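Side-chain contacts in putative hydrogenase (Pyrococcus furiosus, PDB 3LYU), which is a presumed oxidoreductase, probably binding FAD and one [2Fe-2S] cluster as a whole protein, and is represented here by one alpha-beta domain of the longer chain: residues B[96-99]-B[100-103]; B[80-84]-B[85-89]. One frame throughout, in Å; residues are numbered along the deposited sequence.

Contact 1: residues B[96-99]-B[100-103]; sequences KEKV and RELL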
loop_
_atom_site.group_PDB
_atom_site.type_symbol
_atom_site.label_atom_id
_atom_site.label_comp_id
_atom_site.label_asym_id
_atom_site.label_seq_id
_atom_site.Cartn_x
_atom_site.Cartn_y
_atom_site.Cartn_z
ATOM N N LYS B 96 2.878 -9.048 27.819
ATOM C CA LYS B 96 3.474 -10.283 27.318
ATOM C C LYS B 96 2.927 -11.440 28.135
ATOM O O LYS B 96 2.523 -12.467 27.588
ATOM C CB LYS B 96 4.989 -10.255 27.478
ATOM C CG LYS B 96 5.610 -8.932 27.113
ATOM C CD LYS B 96 7.104 -8.920 27.397
ATOM C CE LYS B 96 7.863 -9.738 26.374
ATOM N NZ LYS B 96 9.327 -9.605 26.597
ATOM N N GLU B 97 2.917 -11.254 29.453
ATOM C CA GLU B 97 2.442 -12.270 30.385
ATOM C C GLU B 97 1.010 -12.735 30.130
ATOM O O GLU B 97 0.756 -13.936 30.079
ATOM C CB GLU B 97 2.567 -11.760 31.831
ATOM C CG GLU B 97 3.980 -11.305 32.216
ATOM C CD GLU B 97 4.092 -10.842 33.660
ATOM O OE1 GLU B 97 3.266 -10.008 34.090
ATOM O OE2 GLU B 97 5.015 -11.305 34.362
ATOM N N LYS B 98 0.081 -11.795 29.969
ATOM C CA LYS B 98 -1.322 -12.144 29.738
ATOM C C LYS B 98 -1.557 -12.833 28.398
ATOM O O LYS B 98 -2.377 -13.748 28.301
ATOM C CB LYS B 98 -2.215 -10.903 29.833
ATOM C CG LYS B 98 -3.397 -11.059 30.805
ATOM C CD LYS B 98 -4.131 -12.387 30.621
ATOM C CE LYS B 98 -5.422 -12.446 31.416
ATOM N NZ LYS B 98 -5.207 -12.176 32.861
ATOM N N VAL B 99 -0.844 -12.385 27.368
ATOM C CA VAL B 99 -0.962 -12.970 26.032
ATOM C C VAL B 99 -0.373 -14.381 26.049
ATOM O O VAL B 99 -1.003 -15.338 25.603
ATOM C CB VAL B 99 -0.215 -12.102 24.993
ATOM C CG1 VAL B 99 -0.195 -12.792 23.635
ATOM C CG2 VAL B 99 -0.893 -10.744 24.888
ATOM N N ARG B 100 0.846 -14.490 26.564
ATOM C CA ARG B 100 1.525 -15.767 26.691
ATOM C C ARG B 100 0.571 -16.725 27.401
ATOM O O ARG B 100 0.424 -17.879 27.021
ATOM C CB ARG B 100 2.784 -15.585 27.535
ATOM C CG ARG B 100 3.441 -16.878 27.986
ATOM C CD ARG B 100 4.206 -17.510 26.848
ATOM N NE ARG B 100 5.382 -16.725 26.491
ATOM C CZ ARG B 100 6.149 -16.976 25.435
ATOM N NH1 ARG B 100 5.866 -17.990 24.624
ATOM N NH2 ARG B 100 7.209 -16.218 25.198
ATOM N N GLU B 101 -0.076 -16.217 28.439
ATOM C CA GLU B 101 -1.015 -16.986 29.238
ATOM C C GLU B 101 -2.293 -17.386 28.494
ATOM O O GLU B 101 -2.855 -18.453 28.741
ATOM C CB GLU B 101 -1.373 -16.182 30.488
ATOM C CG GLU B 101 -2.667 -16.601 31.162
ATOM C CD GLU B 101 -3.049 -15.672 32.303
ATOM O OE1 GLU B 101 -4.212 -15.729 32.763
ATOM O OE2 GLU B 101 -2.181 -14.886 32.743
ATOM N N LEU B 102 -2.755 -16.528 27.592
ATOM C CA LEU B 102 -3.965 -16.801 26.832
ATOM C C LEU B 102 -3.732 -17.698 25.629
ATOM O O LEU B 102 -4.653 -18.348 25.150
ATOM C CB LEU B 102 -4.590 -15.495 26.361
ATOM C CG LEU B 102 -5.352 -14.669 27.393
ATOM C CD1 LEU B 102 -5.686 -13.319 26.775
ATOM C CD2 LEU B 102 -6.617 -15.402 27.822
ATOM N N LEU B 103 -2.505 -17.715 25.129
ATOM C CA LEU B 103 -2.166 -18.544 23.984
ATOM C C LEU B 103 -1.734 -19.920 24.461
ATOM O O LEU B 103 -1.937 -20.923 23.771
ATOM C CB LEU B 103 -1.036 -17.901 23.179
ATOM C CG LEU B 103 -1.423 -16.834 22.157
ATOM C CD1 LEU B 103 -2.366 -15.830 22.784
ATOM C CD2 LEU B 103 -0.163 -16.164 21.644
#
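Val-99 and Leu-103 meet one turn apart near the C-terminal end of helix 84-104, a local i to i+4 contact on the face that the helix turns to the parallel sheet. This helix links edge strand 70-76 to strand 110-114, a crossover in a sheet of order 3-2-1-4-5, the Rossmann-like arrangement. The two side chains run alongside each other and point the same way, and CG1 of Val-99 lies 3.8 Å from CD1 of Leu-103. With CG1 anti to the backbone N (chi1 173°), that methyl lies beside the carbonyl carbon, where the chain leads on to the turn that carries Leu-103. Both residues continue inward: Val-99 onto Ile-24 and Leu-103 onto Leu-22 of strand 20-26, while Val-126 of helix 117-130 touches both.

Elsewhere on the same turn the contact is polar. Lys-98 and Glu-101 approach at a slant, and NZ of Lys-98 stands 3.7 Å from OE1 of Glu-101, a long salt bridge. The lysine methylenes lie against the carboxylate, CD of Lys-98 3.8 Å from CD of Glu-101. The stronger partner of this ammonium is Glu-74 of strand 70-76. CG of Leu-102 packs at 4.1 Å from CD of Lys-98, lining the aliphatic part of the same chain.

Beneath the side chains runs regular helical bonding. The N-H of Arg-100 reaches O of Lys-96 at 2.8 Å, nearly straight at 164°, and that of Leu-103 reaches O of Val-99 at 2.9 Å.

The chemistry is that of an amphipathic helix: branched aliphatics carry the sheet-facing side, whereas Lys-98, within reach of the carboxylates of Glu-74 and, at longer range, Glu-101, probably keeps its positive charge.

Contact 2: residues B[80-84]-B[85-89]; sequences PNQDF and LANMK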
loop_
_atom_site.group_PDB
_atom_site.type_symbol
_atom_site.label_atom_id
_atom_site.label_comp_id
_atom_site.label_asym_id
_atom_site.label_seq_id
_atom_site.Cartn_x
_atom_site.Cartn_y
_atom_site.Cartn_z
ATOM N N PRO B 80 3.778 7.148 40.288
ATOM C CA PRO B 80 4.202 8.526 40.014
ATOM C C PRO B 80 5.578 8.896 40.559
ATOM O O PRO B 80 5.968 10.062 40.545
ATOM C CB PRO B 80 3.101 9.343 40.672
ATOM C CG PRO B 80 2.864 8.560 41.928
ATOM C CD PRO B 80 2.848 7.114 41.433
ATOM N N ASN B 81 6.316 7.907 41.043
ATOM C CA ASN B 81 7.636 8.163 41.598
ATOM C C ASN B 81 8.716 7.680 40.641
ATOM O O ASN B 81 9.870 7.518 41.033
ATOM C CB ASN B 81 7.778 7.451 42.952
ATOM C CG ASN B 81 6.594 7.704 43.875
ATOM O OD1 ASN B 81 6.300 8.847 44.221
ATOM N ND2 ASN B 81 5.909 6.633 44.275
ATOM N N GLN B 82 8.330 7.436 39.391
ATOM C CA GLN B 82 9.264 6.969 38.371
ATOM C C GLN B 82 8.938 7.611 37.044
ATOM O O GLN B 82 7.771 7.879 36.751
ATOM C CB GLN B 82 9.158 5.469 38.163
ATOM C CG GLN B 82 9.375 4.629 39.369
ATOM C CD GLN B 82 9.257 3.174 39.016
ATOM O OE1 GLN B 82 8.241 2.747 38.460
ATOM N NE2 GLN B 82 10.296 2.398 39.320
ATOM N N ASP B 83 9.965 7.831 36.227
ATOM C CA ASP B 83 9.747 8.412 34.913
ATOM C C ASP B 83 8.723 7.517 34.227
ATOM O O ASP B 83 8.629 6.323 34.519
ATOM C CB ASP B 83 11.064 8.492 34.109
ATOM C CG ASP B 83 11.685 7.131 33.824
ATOM O OD1 ASP B 83 11.750 6.284 34.747
ATOM O OD2 ASP B 83 12.131 6.915 32.673
ATOM N N PHE B 84 7.940 8.098 33.333
ATOM C CA PHE B 84 6.911 7.339 32.650
ATOM C C PHE B 84 7.437 6.099 31.930
ATOM O O PHE B 84 6.724 5.113 31.763
ATOM C CB PHE B 84 6.164 8.235 31.665
ATOM C CG PHE B 84 4.846 7.682 31.259
ATOM C CD1 PHE B 84 3.907 7.348 32.225
ATOM C CD2 PHE B 84 4.550 7.457 29.925
ATOM C CE1 PHE B 84 2.697 6.798 31.867
ATOM C CE2 PHE B 84 3.342 6.905 29.553
ATOM C CZ PHE B 84 2.410 6.573 30.518
ATOM N N LEU B 85 8.687 6.155 31.500
ATOM C CA LEU B 85 9.306 5.030 30.815
ATOM C C LEU B 85 9.328 3.795 31.721
ATOM O O LEU B 85 9.005 2.687 31.294
ATOM C CB LEU B 85 10.730 5.406 30.421
ATOM C CG LEU B 85 11.518 4.323 29.689
ATOM C CD1 LEU B 85 10.857 4.056 28.338
ATOM C CD2 LEU B 85 12.975 4.770 29.509
ATOM N N ALA B 86 9.721 4.003 32.973
ATOM C CA ALA B 86 9.789 2.934 33.946
ATOM C C ALA B 86 8.420 2.309 34.153
ATOM O O ALA B 86 8.323 1.115 34.424
ATOM C CB ALA B 86 10.317 3.469 35.256
ATOM N N ASN B 87 7.370 3.119 34.021
ATOM C CA ASN B 87 5.988 2.656 34.197
ATOM C C ASN B 87 5.433 1.892 32.999
ATOM O O ASN B 87 4.665 0.946 33.165
ATOM C CB ASN B 87 5.058 3.836 34.503
ATOM C CG ASN B 87 5.367 4.493 35.834
ATOM O OD1 ASN B 87 6.046 5.515 35.891
ATOM N ND2 ASN B 87 4.880 3.898 36.917
HETATM N N MSE B 88 5.809 2.311 31.797
HETATM C CA MSE B 88 5.339 1.649 30.596
HETATM C C MSE B 88 5.921 0.255 30.549
HETATM O O MSE B 88 5.309 -0.668 30.014
HETATM C CB MSE B 88 5.781 2.423 29.367
HETATM C CG MSE B 88 5.222 3.831 29.301
HETATM SE SE MSE B 88 5.621 4.684 27.620
HETATM C CE MSE B 88 4.572 3.595 26.440
ATOM N N LYS B 89 7.118 0.119 31.114
ATOM C CA LYS B 89 7.823 -1.153 31.162
ATOM C C LYS B 89 6.954 -2.187 31.880
ATOM O O LYS B 89 6.976 -3.373 31.547
ATOM C CB LYS B 89 9.153 -0.962 31.889
ATOM C CG LYS B 89 10.109 -2.141 31.840
ATOM C CD LYS B 89 10.709 -2.348 30.462
ATOM C CE LYS B 89 9.727 -3.028 29.515
ATOM N NZ LYS B 89 10.306 -3.248 28.155
#
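Phe-84 and Met-88, the latter a selenomethionine, make the main side-chain contact of this first helical turn. CG of Met-88 sits over one face of the phenyl ring, 4.0 Å from the ring centroid of Phe-84 and 27° off the normal, a CH-pi contact. The selenium follows obliquely, SE of Met-88 lying 4.5 Å from the same Phe-84 centroid, in a Met-aromatic arrangement. With CG of Met-88 anti to its own carbonyl carbon (chi1 -62°), that methylene is brought over the ring.

One shell out, the backbone sets the spacing of this pair. The N-H of Met-88 bonds to O of Phe-84 at 2.9 Å, while O of Asp-83 receives weak bonds from the backbone N-H groups of Ala-86 and Asn-87. Asp-83 occupies the N-cap position, and its carboxylate spreads across the next two residues: OD2 lies 3.1 Å from CB of Leu-85, and OD1 lies 3.2 Å from CB of Ala-86. Before it, CB of Gln-82 packs on CB of Ala-86 at 3.7 Å, so the incoming loop rests against the turn.

Further out, the Phe-84 ring meets that of Phe-54 with planes about 60° apart. A second subunit covers part of the surroundings: its Pro-56 packs on Phe-84, its Ile-59 on Asp-83 and Leu-85, and its Thr-28 on Met-88. The negative charge of Asp-83 would suit the positive end of the helix dipole, and the whole is a helix start, entered from the loop after strand 70-76 and built into a subunit interface.

Both contacts belong to helix 84-104, contact 2 opening it and contact 1 lying near its far end, with centres about 22 Å apart and nearest atoms about 7 Å apart. Contact 1 combines a buried aliphatic side, shared with the sheet and helix 117-130, with charged residues toward solvent; no other chain of the assembly touches it. Contact 2 lies farther from the centre of the chain, and its aromatic-selenium pair and N-cap aspartate face a neighbouring subunit. One helix thus illustrates a general principle: place in the fold sets the chemistry, with aliphatic packing and ion pairs toward its C-terminal end, and aromatic contacts and an aspartate at the N-cap position at its start.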